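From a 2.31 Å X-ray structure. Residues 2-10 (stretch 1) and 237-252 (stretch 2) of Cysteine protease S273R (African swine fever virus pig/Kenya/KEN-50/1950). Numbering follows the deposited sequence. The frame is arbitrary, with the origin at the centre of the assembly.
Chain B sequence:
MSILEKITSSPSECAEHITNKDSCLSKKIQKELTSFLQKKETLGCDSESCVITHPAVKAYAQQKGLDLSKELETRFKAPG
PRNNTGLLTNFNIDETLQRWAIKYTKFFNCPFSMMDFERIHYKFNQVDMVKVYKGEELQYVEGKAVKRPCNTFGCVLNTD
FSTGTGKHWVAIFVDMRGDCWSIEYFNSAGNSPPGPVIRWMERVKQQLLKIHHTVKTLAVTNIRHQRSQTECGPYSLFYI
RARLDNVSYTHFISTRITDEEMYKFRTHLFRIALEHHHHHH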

# COMPACT_ATOMS: atom_id res chain seq x y z
N SER B 2 -10.11 12.00 18.82
CA SER B 2 -8.76 12.43 18.48
C SER B 2 -8.06 11.40 17.60
O SER B 2 -7.84 11.64 16.41
CB SER B 2 -7.94 12.67 19.75
OG SER B 2 -8.50 13.72 20.52
N ILE B 3 -7.72 10.26 18.19
CA ILE B 3 -7.04 9.20 17.45
C ILE B 3 -7.96 8.58 16.40
O ILE B 3 -7.47 8.01 15.42
CB ILE B 3 -6.52 8.14 18.43
CG1 ILE B 3 -5.89 8.82 19.64
CG2 ILE B 3 -5.49 7.24 17.74
CD1 ILE B 3 -5.93 7.98 20.90
N LEU B 4 -9.28 8.68 16.58
CA LEU B 4 -10.20 8.21 15.55
C LEU B 4 -10.09 9.06 14.29
O LEU B 4 -10.32 8.55 13.18
CB LEU B 4 -11.63 8.22 16.08
CG LEU B 4 -12.64 7.37 15.31
CD1 LEU B 4 -12.20 5.91 15.29
CD2 LEU B 4 -14.03 7.50 15.92
N GLU B 5 -9.73 10.34 14.43
CA GLU B 5 -9.46 11.17 13.26
C GLU B 5 -8.17 10.79 12.56
O GLU B 5 -8.02 11.09 11.37
CB GLU B 5 -9.39 12.65 13.67
CG GLU B 5 -10.67 13.21 14.27
CD GLU B 5 -10.55 14.69 14.59
OE1 GLU B 5 -9.52 15.29 14.24
OE2 GLU B 5 -11.49 15.24 15.20
N LYS B 6 -7.25 10.13 13.26
CA LYS B 6 -5.97 9.77 12.65
C LYS B 6 -6.15 8.76 11.52
O LYS B 6 -5.63 8.95 10.41
CB LYS B 6 -5.02 9.21 13.71
CG LYS B 6 -4.17 10.25 14.42
CD LYS B 6 -3.12 9.57 15.29
CE LYS B 6 -2.08 10.56 15.79
NZ LYS B 6 -0.99 9.88 16.54
N ILE B 7 -6.88 7.67 11.78
CA ILE B 7 -7.02 6.59 10.82
C ILE B 7 -7.89 7.05 9.65
O ILE B 7 -8.50 8.12 9.70
CB ILE B 7 -7.60 5.32 11.48
CG1 ILE B 7 -9.05 5.55 11.92
CG2 ILE B 7 -6.74 4.91 12.67
CD1 ILE B 7 -9.66 4.36 12.63
N THR B 8 -7.94 6.23 8.60
CA THR B 8 -8.53 6.63 7.32
C THR B 8 -9.97 6.18 7.14
O THR B 8 -10.53 6.36 6.05
CB THR B 8 -7.67 6.10 6.17
OG1 THR B 8 -7.65 4.67 6.20
CG2 THR B 8 -6.24 6.62 6.28
N SER B 9 -10.59 5.60 8.17
CA SER B 9 -11.96 5.12 8.05
C SER B 9 -12.95 6.25 8.35
O SER B 9 -12.58 7.35 8.76
CB SER B 9 -12.20 3.94 8.98
OG SER B 9 -11.91 4.28 10.32
N SER B 10 -14.23 5.95 8.15
CA SER B 10 -15.29 6.93 8.29
C SER B 10 -16.55 6.20 8.72
O SER B 10 -16.65 4.97 8.58
CB SER B 10 -15.52 7.70 6.99
OG SER B 10 -16.19 6.90 6.03
N LEU B 237 -9.84 -4.64 16.89
CA LEU B 237 -9.91 -4.27 15.48
C LEU B 237 -9.31 -2.90 15.23
O LEU B 237 -8.68 -2.67 14.20
CB LEU B 237 -11.37 -4.31 15.00
CG LEU B 237 -11.96 -5.69 14.73
CD1 LEU B 237 -13.43 -5.56 14.38
CD2 LEU B 237 -11.21 -6.38 13.60
N PHE B 238 -9.49 -1.97 16.18
CA PHE B 238 -8.95 -0.62 16.01
C PHE B 238 -7.42 -0.63 16.03
O PHE B 238 -6.78 0.15 15.31
CB PHE B 238 -9.49 0.31 17.09
CG PHE B 238 -8.92 1.70 17.03
CD1 PHE B 238 -9.45 2.64 16.16
CD2 PHE B 238 -7.86 2.07 17.85
CE1 PHE B 238 -8.93 3.92 16.10
CE2 PHE B 238 -7.34 3.35 17.79
CZ PHE B 238 -7.87 4.28 16.92
N TYR B 239 -6.83 -1.50 16.85
CA TYR B 239 -5.37 -1.60 16.89
C TYR B 239 -4.82 -2.01 15.54
O TYR B 239 -3.86 -1.41 15.04
CB TYR B 239 -4.94 -2.59 17.97
CG TYR B 239 -3.44 -2.72 18.13
CD1 TYR B 239 -2.73 -1.81 18.89
CD2 TYR B 239 -2.75 -3.76 17.52
CE1 TYR B 239 -1.36 -1.93 19.04
CE2 TYR B 239 -1.38 -3.89 17.67
CZ TYR B 239 -0.69 -2.97 18.43
OH TYR B 239 0.67 -3.09 18.58
N ILE B 240 -5.43 -3.03 14.92
CA ILE B 240 -4.97 -3.48 13.61
C ILE B 240 -5.14 -2.37 12.57
O ILE B 240 -4.24 -2.12 11.76
CB ILE B 240 -5.72 -4.76 13.19
CG1 ILE B 240 -5.37 -5.91 14.14
CG2 ILE B 240 -5.40 -5.12 11.74
CD1 ILE B 240 -6.07 -7.22 13.80
N ARG B 241 -6.28 -1.68 12.60
CA ARG B 241 -6.53 -0.63 11.62
C ARG B 241 -5.58 0.55 11.82
O ARG B 241 -5.08 1.12 10.84
CB ARG B 241 -7.98 -0.17 11.69
CG ARG B 241 -8.34 0.91 10.68
CD ARG B 241 -8.00 0.46 9.27
NE ARG B 241 -8.30 1.49 8.28
CZ ARG B 241 -9.43 1.55 7.58
NH1 ARG B 241 -10.37 0.63 7.76
NH2 ARG B 241 -9.62 2.52 6.70
N ALA B 242 -5.32 0.92 13.07
CA ALA B 242 -4.41 2.03 13.34
C ALA B 242 -2.99 1.68 12.90
O ALA B 242 -2.29 2.53 12.33
CB ALA B 242 -4.44 2.39 14.82
N ARG B 243 -2.54 0.45 13.15
CA ARG B 243 -1.22 0.04 12.70
C ARG B 243 -1.15 -0.01 11.18
O ARG B 243 -0.11 0.30 10.59
CB ARG B 243 -0.85 -1.32 13.30
CG ARG B 243 -0.80 -1.36 14.82
CD ARG B 243 0.41 -0.64 15.38
NE ARG B 243 1.66 -1.33 15.04
CZ ARG B 243 2.52 -0.90 14.13
NH1 ARG B 243 2.28 0.22 13.46
NH2 ARG B 243 3.63 -1.59 13.89
N LEU B 244 -2.25 -0.40 10.53
CA LEU B 244 -2.30 -0.40 9.08
C LEU B 244 -2.17 1.01 8.52
O LEU B 244 -1.52 1.23 7.49
CB LEU B 244 -3.59 -1.06 8.59
CG LEU B 244 -3.65 -2.59 8.62
CD1 LEU B 244 -5.03 -3.08 8.22
CD2 LEU B 244 -2.59 -3.18 7.71
N ASP B 245 -2.79 1.99 9.18
CA ASP B 245 -2.65 3.39 8.82
C ASP B 245 -1.42 4.04 9.45
O ASP B 245 -1.35 5.27 9.52
CB ASP B 245 -3.91 4.17 9.20
CG ASP B 245 -5.08 3.84 8.30
OD1 ASP B 245 -4.85 3.39 7.16
OD2 ASP B 245 -6.24 4.04 8.74
N ASN B 246 -0.47 3.22 9.91
CA ASN B 246 0.84 3.68 10.35
C ASN B 246 0.78 4.51 11.63
O ASN B 246 1.56 5.45 11.80
CB ASN B 246 1.56 4.46 9.24
CG ASN B 246 2.15 3.55 8.18
OD1 ASN B 246 3.25 3.02 8.34
ND2 ASN B 246 1.42 3.36 7.09
N VAL B 247 -0.13 4.17 12.54
CA VAL B 247 -0.06 4.67 13.91
C VAL B 247 0.87 3.76 14.69
O VAL B 247 0.63 2.55 14.79
CB VAL B 247 -1.46 4.73 14.55
CG1 VAL B 247 -1.35 5.14 16.02
CG2 VAL B 247 -2.35 5.70 13.79
N SER B 248 1.94 4.32 15.23
CA SER B 248 2.94 3.52 15.92
C SER B 248 2.35 2.84 17.15
O SER B 248 1.41 3.34 17.77
CB SER B 248 4.13 4.39 16.34
OG SER B 248 5.10 3.63 17.04
N TYR B 249 2.90 1.67 17.49
CA TYR B 249 2.46 0.96 18.68
C TYR B 249 2.77 1.73 19.96
O TYR B 249 2.13 1.50 20.99
CB TYR B 249 3.11 -0.43 18.75
CG TYR B 249 4.63 -0.43 18.69
CD1 TYR B 249 5.38 -0.01 19.78
CD2 TYR B 249 5.30 -0.87 17.57
CE1 TYR B 249 6.76 -0.02 19.74
CE2 TYR B 249 6.68 -0.88 17.52
CZ TYR B 249 7.41 -0.45 18.61
OH TYR B 249 8.78 -0.46 18.56
N THR B 250 3.76 2.64 19.91
CA THR B 250 4.09 3.46 21.07
C THR B 250 2.93 4.34 21.51
O THR B 250 2.88 4.72 22.68
CB THR B 250 5.31 4.34 20.76
OG1 THR B 250 4.94 5.37 19.83
CG2 THR B 250 6.44 3.51 20.15
N HIS B 251 2.02 4.69 20.60
CA HIS B 251 0.83 5.45 20.99
C HIS B 251 -0.06 4.62 21.90
O HIS B 251 -0.62 5.15 22.88
CB HIS B 251 0.05 5.90 19.75
CG HIS B 251 -0.96 6.96 20.02
ND1 HIS B 251 -0.78 8.28 19.66
CD2 HIS B 251 -2.18 6.91 20.62
CE1 HIS B 251 -1.83 8.99 20.02
NE2 HIS B 251 -2.70 8.18 20.60
N PHE B 252 -0.22 3.33 21.61
CA PHE B 252 -1.00 2.44 22.46
C PHE B 252 -0.27 2.10 23.75
O PHE B 252 -0.88 1.51 24.65
CB PHE B 252 -1.33 1.15 21.70
CG PHE B 252 -2.21 1.36 20.50
CD1 PHE B 252 -1.67 1.80 19.30
CD2 PHE B 252 -3.57 1.09 20.56
CE1 PHE B 252 -2.48 1.99 18.19
CE2 PHE B 252 -4.37 1.27 19.45
CZ PHE B 252 -3.83 1.73 18.27

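No two touching residues are fewer than 231 positions apart in sequence, yet the stretches together bury 594 Å² of surface, both sides summed. Stretch 2 enters as a helix through Leu244, held by i to i+4 backbone bonds such as Ala242 N to Phe238 O at 2.8 Å. Stretch 1 opens with a weakly bonded helical segment, about Ile3 to Lys6, and continues as loop or turn. The backbones come closest where Ile7 CA lies 5.8 Å from Asp245 CA.

Along stretch 2, Phe238 makes the first contact. Its CA-to-CB bond points sideways, but a t rotamer (chi1 177°) carries the ring to three aliphatic side chains: Ile7 CD1 lies 3.6 Å and Leu4 CD1 3.9 Å from Phe238 CE1, while Ile3 CG2 meets Phe238 CZ at 3.9 Å, at the ring edge. These are apolar contacts, favoured because they remove hydrocarbon from water.

One turn on, Arg241 serves both chemistries. Its CG is 4.2 Å from Ile7 CD1, whereas its NH2 donates to Thr8 OG1 at 3.0 Å with an N-H...O angle of 175°, almost linear. Thr8 OG1 accordingly sits near the guanidinium plane, where the N-H groups point. Ser9 CB instead lies over one face, 3.7 Å from Arg241 NH2. At Ala242, Ile7 packs close to the helix backbone: Ile7 CG2 is 3.8 Å from Ala242 CA and 4.0 Å from Ala242 CB.

Asp245, the first residue after the helix to leave helical phi/psi, accepts two of the three cross-stretch hydrogen bonds at one oxygen. Its OD2 accepts from Thr8 N at 2.8 Å (155°) and from Thr8 OG1 at 3.0 Å. Within stretch 2, Arg241 NE forms a salt bridge to Asp245 OD2 at 3.3 Å, its hydrogen bond weak by geometry. Thr8 OG1 thus accepts from Arg241 and donates to Asp245, linking the charged pair a second time. Ile7 CB lies 3.3 Å from Asp245 OD2, so the carboxylate also packs closely against the preceding residue.

Beyond the turn, Val247 N bonds to Ala242 O at 2.7 Å, and the valine side chain points toward stretch 1, with Val247 CG2 4.2 Å from Lys6 CD, on the aliphatic part of the lysine.

His251 closes the contact. Ile3 CD1 lies 3.3 Å from His251 NE2, at the ring edge; this nitrogen is buried by the contact and has no partner anywhere in the model. Lys6 NZ lies 3.5 Å from His251 ND1, but Ile3 and Lys6 are poorly ordered, so these positions deserve caution.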